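PDB 3QFE: putative dihydrodipicolinate synthase family protein from Coccidioides immitis, which belongs to the dihydrodipicolinate synthase family of TIM-barrel proteins, its own function not being established. Local coordinates for residues A[50-55]-A[64-69]; A[72-77]-A[81-86]. One frame throughout, in Å; residues are numbered along the deposited sequence.

Contact 1 of 2, residues A[50-55]-A[64-69]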
ATOM      1  N   VAL A  50      -3.876  -2.444  -0.678  1.00 29.82           N
ATOM      2  CA  VAL A  50      -3.827  -1.746   0.577  1.00 30.06           C
ATOM      3  C   VAL A  50      -4.746  -0.543   0.470  1.00 29.85           C
ATOM      4  O   VAL A  50      -4.507   0.343  -0.341  1.00 30.41           O
ATOM      5  CB  VAL A  50      -2.381  -1.347   0.954  1.00 31.08           C
ATOM      6  CG1 VAL A  50      -2.378  -0.410   2.160  1.00 29.91           C
ATOM      7  CG2 VAL A  50      -1.545  -2.610   1.209  1.00 29.50           C
ATOM      8  N   ILE A  51      -5.822  -0.555   1.253  1.00 29.69           N
ATOM      9  CA  ILE A  51      -6.782   0.530   1.275  1.00 29.90           C
ATOM     10  C   ILE A  51      -6.538   1.366   2.524  1.00 31.18           C
ATOM     11  O   ILE A  51      -6.411   0.835   3.622  1.00 32.43           O
ATOM     12  CB  ILE A  51      -8.249  -0.010   1.264  1.00 29.42           C
ATOM     13  CG1 ILE A  51      -8.430  -1.047   0.149  1.00 29.50           C
ATOM     14  CG2 ILE A  51      -9.260   1.119   1.100  1.00 27.59           C
ATOM     15  CD1 ILE A  51      -8.080  -0.535  -1.262  1.00 29.48           C
ATOM     16  N   LEU A  52      -6.479   2.673   2.349  1.00 32.00           N
ATOM     17  CA  LEU A  52      -6.262   3.612   3.434  1.00 33.49           C
ATOM     18  C   LEU A  52      -4.823   3.614   3.882  1.00 34.70           C
ATOM     19  O   LEU A  52      -4.531   3.916   5.029  1.00 35.91           O
ATOM     20  CB  LEU A  52      -7.199   3.388   4.632  1.00 33.08           C
ATOM     21  CG  LEU A  52      -8.700   3.208   4.398  1.00 33.16           C
ATOM     22  CD1 LEU A  52      -9.393   2.924   5.740  1.00 31.74           C
ATOM     23  CD2 LEU A  52      -9.302   4.420   3.697  1.00 31.41           C
ATOM     24  N   GLY A  53      -3.918   3.297   2.972  1.00 35.89           N
ATOM     25  CA  GLY A  53      -2.496   3.569   3.198  1.00 37.62           C
ATOM     26  C   GLY A  53      -2.293   5.070   3.206  1.00 38.80           C
ATOM     27  O   GLY A  53      -3.257   5.838   3.131  1.00 39.61           O
ATOM     28  N   THR A  54      -1.044   5.501   3.291  1.00 40.20           N
ATOM     29  CA  THR A  54      -0.717   6.936   3.337  1.00 40.91           C
ATOM     30  C   THR A  54      -1.026   7.629   1.994  1.00 40.19           C
ATOM     31  O   THR A  54      -1.432   8.808   1.974  1.00 40.32           O
ATOM     32  CB  THR A  54       0.762   7.124   3.784  1.00 42.86           C
ATOM     33  OG1 THR A  54       0.876   6.751   5.173  1.00 44.43           O
ATOM     34  CG2 THR A  54       1.270   8.575   3.575  1.00 43.72           C
ATOM     35  N   ASN A  55      -0.838   6.882   0.893  1.00 38.53           N
ATOM     36  CA  ASN A  55      -1.172   7.331  -0.459  1.00 37.64           C
ATOM     37  C   ASN A  55      -2.665   7.640  -0.686  1.00 35.28           C
ATOM     38  O   ASN A  55      -3.016   8.361  -1.610  1.00 34.67           O
ATOM     39  CB  ASN A  55      -0.681   6.308  -1.497  1.00 37.85           C
ATOM     40  CG  ASN A  55       0.830   6.296  -1.619  1.00 42.93           C
ATOM     41  OD1 ASN A  55       1.419   7.163  -2.268  1.00 47.13           O
ATOM     42  ND2 ASN A  55       1.474   5.330  -0.962  1.00 47.27           N
ATOM     43  N   GLU A  64     -16.413   7.599   8.821  1.00 32.46           N
ATOM     44  CA  GLU A  64     -17.386   7.047   7.891  1.00 33.05           C
ATOM     45  C   GLU A  64     -16.819   6.882   6.460  1.00 31.68           C
ATOM     46  O   GLU A  64     -17.082   5.881   5.779  1.00 31.10           O
ATOM     47  CB  GLU A  64     -18.623   7.931   7.906  1.00 34.01           C
ATOM     48  CG  GLU A  64     -19.723   7.462   7.033  1.00 40.23           C
ATOM     49  CD  GLU A  64     -21.075   8.043   7.423  1.00 48.09           C
ATOM     50  OE1 GLU A  64     -21.210   8.603   8.553  1.00 50.45           O
ATOM     51  OE2 GLU A  64     -22.005   7.911   6.588  1.00 51.04           O
ATOM     52  N   GLU A  65     -16.032   7.848   6.012  1.00 30.96           N
ATOM     53  CA  GLU A  65     -15.437   7.748   4.685  1.00 30.36           C
ATOM     54  C   GLU A  65     -14.475   6.571   4.618  1.00 30.10           C
ATOM     55  O   GLU A  65     -14.467   5.818   3.636  1.00 29.62           O
ATOM     56  CB  GLU A  65     -14.762   9.060   4.280  1.00 30.51           C
ATOM     57  CG  GLU A  65     -15.802  10.149   3.961  1.00 30.98           C
ATOM     58  CD  GLU A  65     -15.204  11.549   3.810  1.00 31.59           C
ATOM     59  OE1 GLU A  65     -14.072  11.779   4.265  1.00 32.48           O
ATOM     60  OE2 GLU A  65     -15.879  12.428   3.236  1.00 32.32           O
ATOM     61  N   ARG A  66     -13.689   6.397   5.680  1.00 29.83           N
ATOM     62  CA  ARG A  66     -12.794   5.259   5.783  1.00 29.48           C
ATOM     63  C   ARG A  66     -13.512   3.950   5.540  1.00 28.92           C
ATOM     64  O   ARG A  66     -13.032   3.123   4.776  1.00 29.09           O
ATOM     65  CB  ARG A  66     -12.123   5.204   7.157  1.00 29.03           C
ATOM     66  CG  ARG A  66     -10.945   6.146   7.309  1.00 30.34           C
ATOM     67  CD  ARG A  66     -10.558   6.187   8.781  1.00 32.12           C
ATOM     68  NE  ARG A  66      -9.318   6.898   9.017  1.00 34.16           N
ATOM     69  CZ  ARG A  66      -8.107   6.352   8.918  1.00 36.21           C
ATOM     70  NH1 ARG A  66      -7.982   5.071   8.575  1.00 31.89           N
ATOM     71  NH2 ARG A  66      -7.027   7.097   9.175  1.00 34.89           N
ATOM     72  N   ALA A  67     -14.640   3.759   6.217  1.00 29.21           N
ATOM     73  CA  ALA A  67     -15.442   2.523   6.115  1.00 29.42           C
ATOM     74  C   ALA A  67     -16.051   2.337   4.726  1.00 29.40           C
ATOM     75  O   ALA A  67     -16.173   1.216   4.248  1.00 29.86           O
ATOM     76  CB  ALA A  67     -16.577   2.504   7.205  1.00 28.52           C
ATOM     77  N   GLN A  68     -16.487   3.432   4.110  1.00 29.78           N
ATOM     78  CA  GLN A  68     -17.078   3.363   2.772  1.00 30.71           C
ATOM     79  C   GLN A  68     -16.023   2.926   1.765  1.00 29.41           C
ATOM     80  O   GLN A  68     -16.316   2.169   0.847  1.00 29.71           O
ATOM     81  CB  GLN A  68     -17.702   4.702   2.347  1.00 30.59           C
ATOM     82  CG  GLN A  68     -18.972   4.952   3.088  1.00 35.53           C
ATOM     83  CD  GLN A  68     -19.468   6.393   3.011  1.00 41.54           C
ATOM     84  OE1 GLN A  68     -18.733   7.319   2.625  1.00 42.84           O
ATOM     85  NE2 GLN A  68     -20.734   6.587   3.383  1.00 41.58           N
ATOM     86  N   LEU A  69     -14.795   3.385   1.943  1.00 27.94           N
ATOM     87  CA  LEU A  69     -13.766   3.026   0.985  1.00 27.10           C
ATOM     88  C   LEU A  69     -13.441   1.555   1.095  1.00 26.94           C
ATOM     89  O   LEU A  69     -13.306   0.890   0.077  1.00 26.81           O
ATOM     90  CB  LEU A  69     -12.531   3.876   1.155  1.00 26.45           C
ATOM     91  CG  LEU A  69     -12.651   5.317   0.673  1.00 27.95           C
ATOM     92  CD1 LEU A  69     -11.342   6.004   1.034  1.00 30.22           C
ATOM     93  CD2 LEU A  69     -12.875   5.353  -0.856  1.00 28.48           C
TER
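Leu52 reaches outward to helix 63-77 and sets one methyl against Arg66 and the other against Leu69. This is the first half of a beta-alpha-beta unit of the TIM barrel. Strand 48-51 ends at Ile51, and the helix returns along the outside of the barrel after the loop 52-62. Leu52 CB already points to the helix, and with CG beside the backbone N (chi1 -48°) CD1 reaches Arg66 and CD2 reaches Leu69. The CD2 branch meets Leu69 at an oblique angle, with Leu52 CD2 3.7 Å from Leu69 CD1. Ile51 adds a looser touch beside it: its CG2 lies 4.3 Å from Leu69 CB. Tyr38 and Leu31 of helix 31-42 also pack on Leu69, so this leucine joins two neighbouring helices to the strand end. Leu61, from the loop before the helix, touches both Leu52 and Leu69.

No hydrogen bond crosses between the two segments, and all four touching residues are buried. Leu52 CD1 lies against Arg66 O, CB, CG and NH1 alike. The Arg66 chain is extended from CG to NE and runs obliquely past the Leu52 fork. Leu52 CD1 lies 3.8 Å from Arg66 CB. Further along the same chain, the guanidinium, turned by chi4 (-85°), meets this methyl obliquely, with Arg66 NH1 3.8 Å from Leu52 CD1.

Contact 2 of 2, residues A[72-77]-A[81-86]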
ATOM      1  N   THR A  72     -16.244  -0.317  -0.464  1.00 27.21           N
ATOM      2  CA  THR A  72     -16.178  -0.110  -1.904  1.00 27.21           C
ATOM      3  C   THR A  72     -15.049  -0.981  -2.493  1.00 27.44           C
ATOM      4  O   THR A  72     -15.257  -1.642  -3.524  1.00 27.98           O
ATOM      5  CB  THR A  72     -16.035   1.402  -2.239  1.00 26.94           C
ATOM      6  OG1 THR A  72     -17.222   2.081  -1.812  1.00 25.86           O
ATOM      7  CG2 THR A  72     -15.824   1.644  -3.737  1.00 25.82           C
ATOM      8  N   ALA A  73     -13.891  -1.024  -1.820  1.00 26.62           N
ATOM      9  CA  ALA A  73     -12.824  -1.919  -2.227  1.00 26.49           C
ATOM     10  C   ALA A  73     -13.328  -3.352  -2.308  1.00 27.65           C
ATOM     11  O   ALA A  73     -13.214  -3.978  -3.374  1.00 28.74           O
ATOM     12  CB  ALA A  73     -11.595  -1.806  -1.313  1.00 25.63           C
ATOM     13  N   ARG A  74     -13.937  -3.863  -1.229  1.00 28.07           N
ATOM     14  CA  ARG A  74     -14.417  -5.260  -1.223  1.00 28.29           C
ATOM     15  C   ARG A  74     -15.380  -5.556  -2.385  1.00 29.53           C
ATOM     16  O   ARG A  74     -15.283  -6.596  -3.022  1.00 30.32           O
ATOM     17  CB  ARG A  74     -15.055  -5.622   0.125  1.00 28.46           C
ATOM     18  CG  ARG A  74     -15.721  -7.016   0.194  1.00 26.67           C
ATOM     19  CD  ARG A  74     -14.689  -8.105  -0.105  1.00 28.35           C
ATOM     20  NE  ARG A  74     -13.589  -8.115   0.871  1.00 27.78           N
ATOM     21  CZ  ARG A  74     -12.373  -8.619   0.638  1.00 29.45           C
ATOM     22  NH1 ARG A  74     -12.068  -9.148  -0.551  1.00 27.52           N
ATOM     23  NH2 ARG A  74     -11.439  -8.578   1.601  1.00 29.29           N
ATOM     24  N   LYS A  75     -16.308  -4.641  -2.650  1.00 30.23           N
ATOM     25  CA  LYS A  75     -17.255  -4.798  -3.751  1.00 31.15           C
ATOM     26  C   LYS A  75     -16.518  -4.810  -5.112  1.00 30.64           C
ATOM     27  O   LYS A  75     -16.861  -5.582  -6.003  1.00 30.90           O
ATOM     28  CB  LYS A  75     -18.314  -3.694  -3.696  1.00 31.28           C
ATOM     29  CG  LYS A  75     -19.356  -3.753  -4.795  1.00 35.61           C
ATOM     30  CD  LYS A  75     -20.430  -2.635  -4.651  1.00 42.96           C
ATOM     31  CE  LYS A  75     -21.255  -2.476  -5.963  1.00 46.74           C
ATOM     32  NZ  LYS A  75     -22.073  -1.212  -6.020  1.00 50.06           N
ATOM     33  N   ALA A  76     -15.489  -3.982  -5.254  1.00 29.47           N
ATOM     34  CA  ALA A  76     -14.751  -3.892  -6.522  1.00 29.49           C
ATOM     35  C   ALA A  76     -13.968  -5.149  -6.856  1.00 29.75           C
ATOM     36  O   ALA A  76     -13.809  -5.458  -8.032  1.00 30.35           O
ATOM     37  CB  ALA A  76     -13.781  -2.706  -6.491  1.00 28.46           C
ATOM     38  N   VAL A  77     -13.453  -5.846  -5.833  1.00 29.18           N
ATOM     39  CA  VAL A  77     -12.494  -6.944  -6.049  1.00 28.92           C
ATOM     40  C   VAL A  77     -13.091  -8.357  -5.826  1.00 30.31           C
ATOM     41  O   VAL A  77     -12.520  -9.361  -6.273  1.00 29.96           O
ATOM     42  CB  VAL A  77     -11.173  -6.744  -5.238  1.00 28.85           C
ATOM     43  CG1 VAL A  77     -10.669  -5.297  -5.356  1.00 26.33           C
ATOM     44  CG2 VAL A  77     -11.347  -7.116  -3.740  1.00 27.20           C
ATOM     45  N   PHE A  81     -10.151 -11.691  -3.201  1.00 34.45           N
ATOM     46  CA  PHE A  81      -8.995 -10.837  -3.389  1.00 32.84           C
ATOM     47  C   PHE A  81      -8.662 -10.091  -2.079  1.00 32.75           C
ATOM     48  O   PHE A  81      -9.530  -9.438  -1.485  1.00 32.23           O
ATOM     49  CB  PHE A  81      -9.259  -9.843  -4.528  1.00 32.34           C
ATOM     50  CG  PHE A  81      -8.004  -9.178  -5.074  1.00 30.38           C
ATOM     51  CD1 PHE A  81      -7.316  -9.748  -6.145  1.00 29.66           C
ATOM     52  CD2 PHE A  81      -7.517  -7.999  -4.507  1.00 24.21           C
ATOM     53  CE1 PHE A  81      -6.159  -9.149  -6.641  1.00 30.84           C
ATOM     54  CE2 PHE A  81      -6.387  -7.394  -4.985  1.00 24.12           C
ATOM     55  CZ  PHE A  81      -5.695  -7.955  -6.048  1.00 28.19           C
ATOM     56  N   PRO A  82      -7.404 -10.190  -1.625  1.00 32.45           N
ATOM     57  CA  PRO A  82      -6.966  -9.706  -0.312  1.00 31.90           C
ATOM     58  C   PRO A  82      -7.023  -8.190  -0.194  1.00 30.88           C
ATOM     59  O   PRO A  82      -6.614  -7.465  -1.115  1.00 30.61           O
ATOM     60  CB  PRO A  82      -5.510 -10.186  -0.220  1.00 32.27           C
ATOM     61  CG  PRO A  82      -5.390 -11.305  -1.237  1.00 33.44           C
ATOM     62  CD  PRO A  82      -6.340 -10.923  -2.335  1.00 33.47           C
ATOM     63  N   ILE A  83      -7.558  -7.727   0.925  1.00 29.40           N
ATOM     64  CA  ILE A  83      -7.559  -6.326   1.224  1.00 28.56           C
ATOM     65  C   ILE A  83      -6.953  -6.075   2.599  1.00 28.66           C
ATOM     66  O   ILE A  83      -7.367  -6.675   3.585  1.00 29.03           O
ATOM     67  CB  ILE A  83      -8.976  -5.726   1.154  1.00 28.28           C
ATOM     68  CG1 ILE A  83      -9.436  -5.595  -0.303  1.00 27.99           C
ATOM     69  CG2 ILE A  83      -9.017  -4.350   1.833  1.00 27.07           C
ATOM     70  CD1 ILE A  83     -10.946  -5.344  -0.387  1.00 32.57           C
ATOM     71  N   MET A  84      -5.964  -5.187   2.629  1.00 28.36           N
ATOM     72  CA  MET A  84      -5.310  -4.768   3.838  1.00 28.72           C
ATOM     73  C   MET A  84      -5.711  -3.321   4.078  1.00 28.01           C
ATOM     74  O   MET A  84      -5.499  -2.462   3.232  1.00 28.13           O
ATOM     75  CB  MET A  84      -3.786  -4.906   3.671  1.00 29.75           C
ATOM     76  CG  MET A  84      -2.951  -4.605   4.950  1.00 30.75           C
ATOM     77  SD  MET A  84      -1.188  -4.807   4.602  1.00 35.07           S
ATOM     78  CE  MET A  84      -1.029  -6.509   4.036  1.00 34.94           C
ATOM     79  N   ALA A  85      -6.299  -3.045   5.229  1.00 27.64           N
ATOM     80  CA  ALA A  85      -6.786  -1.707   5.505  1.00 26.74           C
ATOM     81  C   ALA A  85      -5.883  -0.995   6.501  1.00 27.58           C
ATOM     82  O   ALA A  85      -5.575  -1.540   7.567  1.00 27.93           O
ATOM     83  CB  ALA A  85      -8.211  -1.778   6.052  1.00 26.44           C
ATOM     84  N   GLY A  86      -5.479   0.229   6.167  1.00 27.35           N
ATOM     85  CA  GLY A  86      -4.767   1.091   7.113  1.00 27.65           C
ATOM     86  C   GLY A  86      -5.740   1.564   8.179  1.00 28.95           C
ATOM     87  O   GLY A  86      -6.898   1.905   7.881  1.00 28.25           O
TER
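Ile83 CD1 sits at the apolar centre, pressed against the inner side of helix 63-77. It lies 3.7 Å from Ala73 CB and 3.8 Å from Val77 CG2. The same methyl comes within 3.4 Å of the backbone Arg74 N, so Ile83 packs on the helix main chain as well as on side chains. Next to it, Val77 CG2 is 3.5 Å from Phe81 CB. The Val77 and Phe81 side chains cross at about a right angle. The near part of the Phe81 ring still touches Val77 CB, while its far end points off the helix.

Here the beta-alpha-beta unit of the TIM barrel is completed. The helix ends, the chain turns, and strand 83-86 runs back nearly antiparallel to helix segment 72-77 (165°).

Arg74 closes the polar edge. Its chain is bent at chi2 and chi3 (59° and 61°), which folds the guanidinium back over Ile83. One face lies on Ile83 CD1, 3.7 Å above the plane. Arg74 NH1 donates to Phe81 O at 2.7 Å, from slightly outside the carbonyl plane. NH1 also bonds to Gly78 O, and NH2 bonds to Gly106 O and Asn108 OD1, just before strand 109-112.

Contacts 1 and 2 lie in series along one beta-alpha-beta unit, with centres about 10 Å apart. Both use helix 63-77: contact 1 its earlier turns, contact 2 its last ones. Their strands, 48-51 and 83-86, are parallel neighbours in the barrel sheet. Two probable backbone hydrogen bonds tie them, Ile51 N to Met84 O at 2.8 Å and Ile51 O to Gly86 N at 2.8 Å. Packing also crosses the boundary: Ile51 touches both Ala73 and Ile83, and Leu52 CD1 lies 3.4 Å from the backbone Gly86 O. The calcium ion is bound by Ala315 and Ser318 at the C-terminus, and neither residue belongs to these contacts.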